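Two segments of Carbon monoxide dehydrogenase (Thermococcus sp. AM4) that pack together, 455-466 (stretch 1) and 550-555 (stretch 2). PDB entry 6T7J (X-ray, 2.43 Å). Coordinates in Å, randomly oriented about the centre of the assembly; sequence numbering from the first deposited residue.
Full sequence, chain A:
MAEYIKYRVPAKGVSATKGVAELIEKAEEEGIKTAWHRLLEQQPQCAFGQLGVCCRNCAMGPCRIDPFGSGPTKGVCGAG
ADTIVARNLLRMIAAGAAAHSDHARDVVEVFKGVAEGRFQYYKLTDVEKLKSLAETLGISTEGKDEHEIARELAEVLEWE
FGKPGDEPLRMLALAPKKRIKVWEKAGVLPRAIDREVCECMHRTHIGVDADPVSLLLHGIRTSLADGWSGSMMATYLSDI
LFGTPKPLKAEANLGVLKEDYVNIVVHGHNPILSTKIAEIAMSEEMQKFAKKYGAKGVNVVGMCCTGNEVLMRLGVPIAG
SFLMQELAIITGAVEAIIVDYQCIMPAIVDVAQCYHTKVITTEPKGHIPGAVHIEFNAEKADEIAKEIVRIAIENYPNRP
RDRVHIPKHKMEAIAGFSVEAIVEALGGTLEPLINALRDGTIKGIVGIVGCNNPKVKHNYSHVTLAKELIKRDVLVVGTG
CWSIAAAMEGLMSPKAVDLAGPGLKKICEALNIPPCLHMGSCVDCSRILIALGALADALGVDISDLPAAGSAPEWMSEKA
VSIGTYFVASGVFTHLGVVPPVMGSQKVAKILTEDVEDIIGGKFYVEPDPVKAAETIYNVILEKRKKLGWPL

Stretch 1, residues 455-466: KVKHNYSHVTLA
Stretch 2 550-555: GSAPEW

The first turn of an α-helix leaves backbone NH groups with no carbonyl partner from within the helix, and a carboxylate delivered from a distant part of the fold can answer them. Carbon monoxide dehydrogenase from Thermococcus sp. AM4 offers a compact example, in which Glu 554 reaches the start of the helix that begins at Tyr 460. The acid comes from a short segment in which the end of a strand, Gly 550 to Ala 552, gives way to loop. Along that strand Ser 551 directs its CB toward the helix and Ala 552 directs its own away; Pro 553 (phi/psi -72/-29, C-gamma exo) and Glu 554 (-137/37) then both point toward it, before Trp 555 turns away. The two stretches bury 394 Å² between them, and Glu 554 supplies the largest share.

Stretch 1 opens as loop. Lys 455 lies out of reach, its side chain m, t, t, t. Val 456 is extended (-112/160) and, as rotamer m, sets CG2 3.6 Å from CG of Glu 554, so that a branched apolar side chain packs on the aliphatic part of the acid; the CA of Val 456 is 6.8 Å from the CA of Glu 554. Lys 457 (-59/135) and His 458 (-67/118) continue the extended path with chi1 t, their CB atoms directed away, and the buried imidazole of His 458 hydrogen-bonds elsewhere in the structure.

Asn 459 occupies the N-cap position with a left-handed backbone, 65/1. Its side chain (chi1 m, chi2 -22°) makes no capping bond, but its backbone does the binding: N donates to OE1 of Glu 554 at 2.9 Å, with an angle of 145° at the hydrogen. From Tyr 460 onward the chain is helical. Tyr 460, chi1 t, leads its ring away, and its carbonyl O accepts from OG1 of Thr 464 at 3.0 Å as well as from the backbone N of Thr 464 at 2.9 Å.

Ser 461 marks the closest register, with the CA of Ser 461 5.7 Å from the CA of Pro 553. Its small side chain, rotamer m, suits this close approach: CB comes within 3.6 Å of CB of Pro 553, while its N lies 3.0 Å from OE2 of Glu 554. One residue on, N of His 462 donates a nearly straight hydrogen bond to the same OE2, 3.0 Å long at 168°. The near-extended acid (chi1 m, chi2 t, chi3 23°) thus spans the opening of the helix with its two oxygens. His 462 (m, chi2 -48°) also swings its ring back across it: CG of Glu 554 sits over one face, 4.1 Å from the ring centroid in a CH-π contact, and CG of Pro 553 is 3.4 Å from ND1.

Val 463 (p) and Thr 464 (m) make no contact across the interface. A turn beyond Ser 461, Leu 465 (t, p) points toward the partner; its CD2 lies 4.2 Å from CG of Pro 553, an apolar contact, and also packs closely, 3.1 Å, against OG of Ser 551, a hydroxyl that is hydrogen-bonded elsewhere in the structure.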

ATOM      1  N   LYS A 455       8.311   4.389 -24.087  1.00 48.77           N
ATOM      2  CA  LYS A 455       9.765   4.501 -24.083  1.00 46.79           C
ATOM      3  C   LYS A 455      10.401   3.530 -25.068  1.00 49.14           C
ATOM      4  O   LYS A 455      11.500   3.789 -25.571  1.00 52.83           O
ATOM      5  CB  LYS A 455      10.308   4.262 -22.674  1.00 43.65           C
ATOM      6  CG  LYS A 455       9.861   5.302 -21.665  1.00 41.58           C
ATOM      7  CD  LYS A 455      10.373   4.983 -20.278  1.00 44.80           C
ATOM      8  CE  LYS A 455       9.998   6.079 -19.297  1.00 51.03           C
ATOM      9  NZ  LYS A 455      10.958   6.151 -18.159  1.00 58.75           N
ATOM     10  N   VAL A 456       9.735   2.413 -25.347  1.00 46.50           N
ATOM     11  CA  VAL A 456      10.179   1.465 -26.358  1.00 50.46           C
ATOM     12  C   VAL A 456       9.188   1.499 -27.515  1.00 49.54           C
ATOM     13  O   VAL A 456       8.042   1.941 -27.377  1.00 49.91           O
ATOM     14  CB  VAL A 456      10.322   0.036 -25.792  1.00 50.80           C
ATOM     15  CG1 VAL A 456      11.345   0.009 -24.668  1.00 44.66           C
ATOM     16  CG2 VAL A 456       8.974  -0.483 -25.306  1.00 47.78           C
ATOM     17  N   LYS A 457       9.646   1.031 -28.676  1.00 51.45           N
ATOM     18  CA  LYS A 457       8.806   1.036 -29.868  1.00 52.13           C
ATOM     19  C   LYS A 457       7.542   0.218 -29.633  1.00 53.00           C
ATOM     20  O   LYS A 457       7.596  -0.895 -29.099  1.00 51.73           O
ATOM     21  CB  LYS A 457       9.581   0.492 -31.068  1.00 53.66           C
ATOM     22  CG  LYS A 457       8.825   0.616 -32.381  1.00 52.06           C
ATOM     23  CD  LYS A 457       9.713   0.341 -33.578  1.00 50.60           C
ATOM     24  CE  LYS A 457       8.975   0.632 -34.876  1.00 59.81           C
ATOM     25  NZ  LYS A 457       9.870   0.550 -36.065  1.00 73.12           N
ATOM     26  N   HIS A 458       6.403   0.776 -30.040  1.00 50.25           N
ATOM     27  CA  HIS A 458       5.104   0.230 -29.663  1.00 51.08           C
ATOM     28  C   HIS A 458       4.880  -1.141 -30.294  1.00 51.76           C
ATOM     29  O   HIS A 458       4.857  -1.277 -31.523  1.00 49.92           O
ATOM     30  CB  HIS A 458       3.995   1.196 -30.066  1.00 51.51           C
ATOM     31  CG  HIS A 458       2.619   0.687 -29.772  1.00 50.90           C
ATOM     32  ND1 HIS A 458       1.659   0.530 -30.747  1.00 50.71           N
ATOM     33  CD2 HIS A 458       2.045   0.289 -28.611  1.00 52.56           C
ATOM     34  CE1 HIS A 458       0.551   0.062 -30.201  1.00 50.26           C
ATOM     35  NE2 HIS A 458       0.759  -0.093 -28.905  1.00 53.80           N
ATOM     36  N   ASN A 459       4.722  -2.154 -29.440  1.00 49.29           N
ATOM     37  CA  ASN A 459       4.448  -3.536 -29.823  1.00 49.06           C
ATOM     38  C   ASN A 459       5.596  -4.176 -30.596  1.00 53.00           C
ATOM     39  O   ASN A 459       5.501  -5.346 -30.977  1.00 55.91           O
ATOM     40  CB  ASN A 459       3.158  -3.631 -30.642  1.00 46.57           C
ATOM     41  CG  ASN A 459       1.913  -3.447 -29.794  1.00 46.92           C
ATOM     42  OD1 ASN A 459       1.937  -3.653 -28.581  1.00 44.59           O
ATOM     43  ND2 ASN A 459       0.818  -3.059 -30.433  1.00 47.62           N
ATOM     44  N   TYR A 460       6.690  -3.440 -30.820  1.00 52.43           N
ATOM     45  CA  TYR A 460       7.797  -4.006 -31.588  1.00 50.96           C
ATOM     46  C   TYR A 460       8.466  -5.153 -30.843  1.00 48.18           C
ATOM     47  O   TYR A 460       8.755  -6.198 -31.437  1.00 49.77           O
ATOM     48  CB  TYR A 460       8.826  -2.929 -31.931  1.00 50.40           C
ATOM     49  CG  TYR A 460       9.990  -3.464 -32.739  1.00 49.22           C
ATOM     50  CD1 TYR A 460       9.856  -3.720 -34.097  1.00 51.55           C
ATOM     51  CD2 TYR A 460      11.215  -3.731 -32.140  1.00 51.82           C
ATOM     52  CE1 TYR A 460      10.912  -4.219 -34.839  1.00 52.22           C
ATOM     53  CE2 TYR A 460      12.277  -4.229 -32.875  1.00 52.56           C
ATOM     54  CZ  TYR A 460      12.119  -4.471 -34.223  1.00 47.52           C
ATOM     55  OH  TYR A 460      13.169  -4.966 -34.958  1.00 59.63           O
ATOM     56  N   SER A 461       8.727  -4.980 -29.546  1.00 47.15           N
ATOM     57  CA  SER A 461       9.418  -6.032 -28.808  1.00 50.77           C
ATOM     58  C   SER A 461       8.529  -7.257 -28.630  1.00 53.20           C
ATOM     59  O   SER A 461       9.006  -8.390 -28.760  1.00 56.13           O
ATOM     60  CB  SER A 461       9.907  -5.500 -27.461  1.00 45.44           C
ATOM     61  OG  SER A 461      11.072  -4.707 -27.627  1.00 47.88           O
ATOM     62  N   HIS A 462       7.237  -7.056 -28.356  1.00 44.03           N
ATOM     63  CA  HIS A 462       6.301  -8.173 -28.283  1.00 57.06           C
ATOM     64  C   HIS A 462       6.423  -9.074 -29.510  1.00 60.22           C
ATOM     65  O   HIS A 462       6.757 -10.265 -29.408  1.00 60.00           O
ATOM     66  CB  HIS A 462       4.865  -7.648 -28.158  1.00 48.76           C
ATOM     67  CG  HIS A 462       4.546  -7.035 -26.829  1.00 50.40           C
ATOM     68  ND1 HIS A 462       4.848  -7.645 -25.631  1.00 53.65           N
ATOM     69  CD2 HIS A 462       3.937  -5.867 -26.513  1.00 47.94           C
ATOM     70  CE1 HIS A 462       4.443  -6.878 -24.634  1.00 48.60           C
ATOM     71  NE2 HIS A 462       3.888  -5.793 -25.143  1.00 48.02           N
ATOM     72  N   VAL A 463       6.183  -8.498 -30.691  1.00 54.29           N
ATOM     73  CA  VAL A 463       6.116  -9.296 -31.909  1.00 55.95           C
ATOM     74  C   VAL A 463       7.493  -9.826 -32.291  1.00 51.01           C
ATOM     75  O   VAL A 463       7.623 -10.969 -32.739  1.00 52.01           O
ATOM     76  CB  VAL A 463       5.480  -8.485 -33.052  1.00 57.12           C
ATOM     77  CG1 VAL A 463       6.239  -7.193 -33.294  1.00 59.25           C
ATOM     78  CG2 VAL A 463       5.457  -9.309 -34.309  1.00 59.05           C
ATOM     79  N   THR A 464       8.543  -9.015 -32.121  1.00 56.38           N
ATOM     80  CA  THR A 464       9.874  -9.467 -32.514  1.00 54.55           C
ATOM     81  C   THR A 464      10.340 -10.627 -31.642  1.00 56.42           C
ATOM     82  O   THR A 464      10.894 -11.609 -32.152  1.00 59.50           O
ATOM     83  CB  THR A 464      10.869  -8.306 -32.460  1.00 55.03           C
ATOM     84  OG1 THR A 464      10.567  -7.369 -33.502  1.00 53.78           O
ATOM     85  CG2 THR A 464      12.290  -8.807 -32.653  1.00 53.75           C
ATOM     86  N   LEU A 465      10.110 -10.546 -30.328  1.00 53.21           N
ATOM     87  CA  LEU A 465      10.459 -11.656 -29.450  1.00 57.31           C
ATOM     88  C   LEU A 465       9.653 -12.901 -29.792  1.00 55.22           C
ATOM     89  O   LEU A 465      10.208 -14.006 -29.863  1.00 55.34           O
ATOM     90  CB  LEU A 465      10.238 -11.257 -27.990  1.00 57.35           C
ATOM     91  CG  LEU A 465      10.647 -12.310 -26.960  1.00 57.93           C
ATOM     92  CD1 LEU A 465      12.144 -12.525 -27.000  1.00 52.25           C
ATOM     93  CD2 LEU A 465      10.207 -11.901 -25.572  1.00 57.51           C
ATOM     94  N   ALA A 466       8.341 -12.745 -30.012  1.00 51.72           N
ATOM     95  CA  ALA A 466       7.522 -13.898 -30.372  1.00 50.92           C
ATOM     96  C   ALA A 466       8.023 -14.555 -31.657  1.00 56.86           C
ATOM     97  O   ALA A 466       8.128 -15.787 -31.734  1.00 50.49           O
ATOM     98  CB  ALA A 466       6.060 -13.474 -30.515  1.00 45.17           C
ATOM     99  N   GLY A 550       9.752 -16.693 -19.171  1.00 46.61           N
ATOM    100  CA  GLY A 550       8.709 -15.702 -19.288  1.00 45.20           C
ATOM    101  C   GLY A 550       9.316 -14.369 -19.679  1.00 49.65           C
ATOM    102  O   GLY A 550      10.517 -14.151 -19.545  1.00 46.66           O
ATOM    103  N   SER A 551       8.464 -13.469 -20.165  1.00 47.79           N
ATOM    104  CA  SER A 551       8.976 -12.176 -20.597  1.00 45.23           C
ATOM    105  C   SER A 551       7.885 -11.116 -20.535  1.00 43.63           C
ATOM    106  O   SER A 551       6.728 -11.382 -20.870  1.00 44.45           O
ATOM    107  CB  SER A 551       9.541 -12.251 -22.019  1.00 45.30           C
ATOM    108  OG  SER A 551       9.334 -11.025 -22.700  1.00 51.18           O
ATOM    109  N   ALA A 552       8.280  -9.913 -20.115  1.00 44.98           N
ATOM    110  CA  ALA A 552       7.452  -8.709 -20.189  1.00 44.56           C
ATOM    111  C   ALA A 552       8.227  -7.681 -21.005  1.00 48.09           C
ATOM    112  O   ALA A 552       8.989  -6.875 -20.447  1.00 41.51           O
ATOM    113  CB  ALA A 552       7.109  -8.180 -18.799  1.00 37.48           C
ATOM    114  N   PRO A 553       8.063  -7.670 -22.330  1.00 50.01           N
ATOM    115  CA  PRO A 553       8.960  -6.857 -23.167  1.00 48.69           C
ATOM    116  C   PRO A 553       8.732  -5.359 -23.057  1.00 43.89           C
ATOM    117  O   PRO A 553       9.679  -4.592 -23.263  1.00 50.30           O
ATOM    118  CB  PRO A 553       8.671  -7.361 -24.590  1.00 46.76           C
ATOM    119  CG  PRO A 553       7.900  -8.635 -24.421  1.00 49.17           C
ATOM    120  CD  PRO A 553       7.154  -8.498 -23.135  1.00 44.26           C
ATOM    121  N   GLU A 554       7.512  -4.910 -22.766  1.00 43.01           N
ATOM    122  CA  GLU A 554       7.184  -3.487 -22.821  1.00 42.83           C
ATOM    123  C   GLU A 554       6.346  -3.075 -21.617  1.00 47.18           C
ATOM    124  O   GLU A 554       5.448  -2.232 -21.722  1.00 39.08           O
ATOM    125  CB  GLU A 554       6.457  -3.142 -24.123  1.00 36.73           C
ATOM    126  CG  GLU A 554       7.156  -3.639 -25.384  1.00 45.35           C
ATOM    127  CD  GLU A 554       6.295  -3.519 -26.625  1.00 48.04           C
ATOM    128  OE1 GLU A 554       5.358  -2.694 -26.629  1.00 51.70           O
ATOM    129  OE2 GLU A 554       6.560  -4.250 -27.602  1.00 49.12           O
ATOM    130  N   TRP A 555       6.642  -3.646 -20.452  1.00 44.76           N
ATOM    131  CA  TRP A 555       5.816  -3.436 -19.271  1.00 46.29           C
ATOM    132  C   TRP A 555       5.884  -1.985 -18.794  1.00 43.22           C
ATOM    133  O   TRP A 555       6.844  -1.255 -19.056  1.00 46.20           O
ATOM    134  CB  TRP A 555       6.248  -4.373 -18.144  1.00 40.51           C
ATOM    135  CG  TRP A 555       7.559  -4.001 -17.524  1.00 43.36           C
ATOM    136  CD1 TRP A 555       8.798  -4.416 -17.915  1.00 42.76           C
ATOM    137  CD2 TRP A 555       7.762  -3.136 -16.397  1.00 47.87           C
ATOM    138  NE1 TRP A 555       9.760  -3.862 -17.104  1.00 44.91           N
ATOM    139  CE2 TRP A 555       9.151  -3.073 -16.165  1.00 44.81           C
ATOM    140  CE3 TRP A 555       6.905  -2.411 -15.561  1.00 39.99           C
ATOM    141  CZ2 TRP A 555       9.701  -2.314 -15.134  1.00 42.18           C
ATOM    142  CZ3 TRP A 555       7.454  -1.658 -14.540  1.00 43.82           C
ATOM    143  CH2 TRP A 555       8.838  -1.614 -14.336  1.00 41.33           C
TER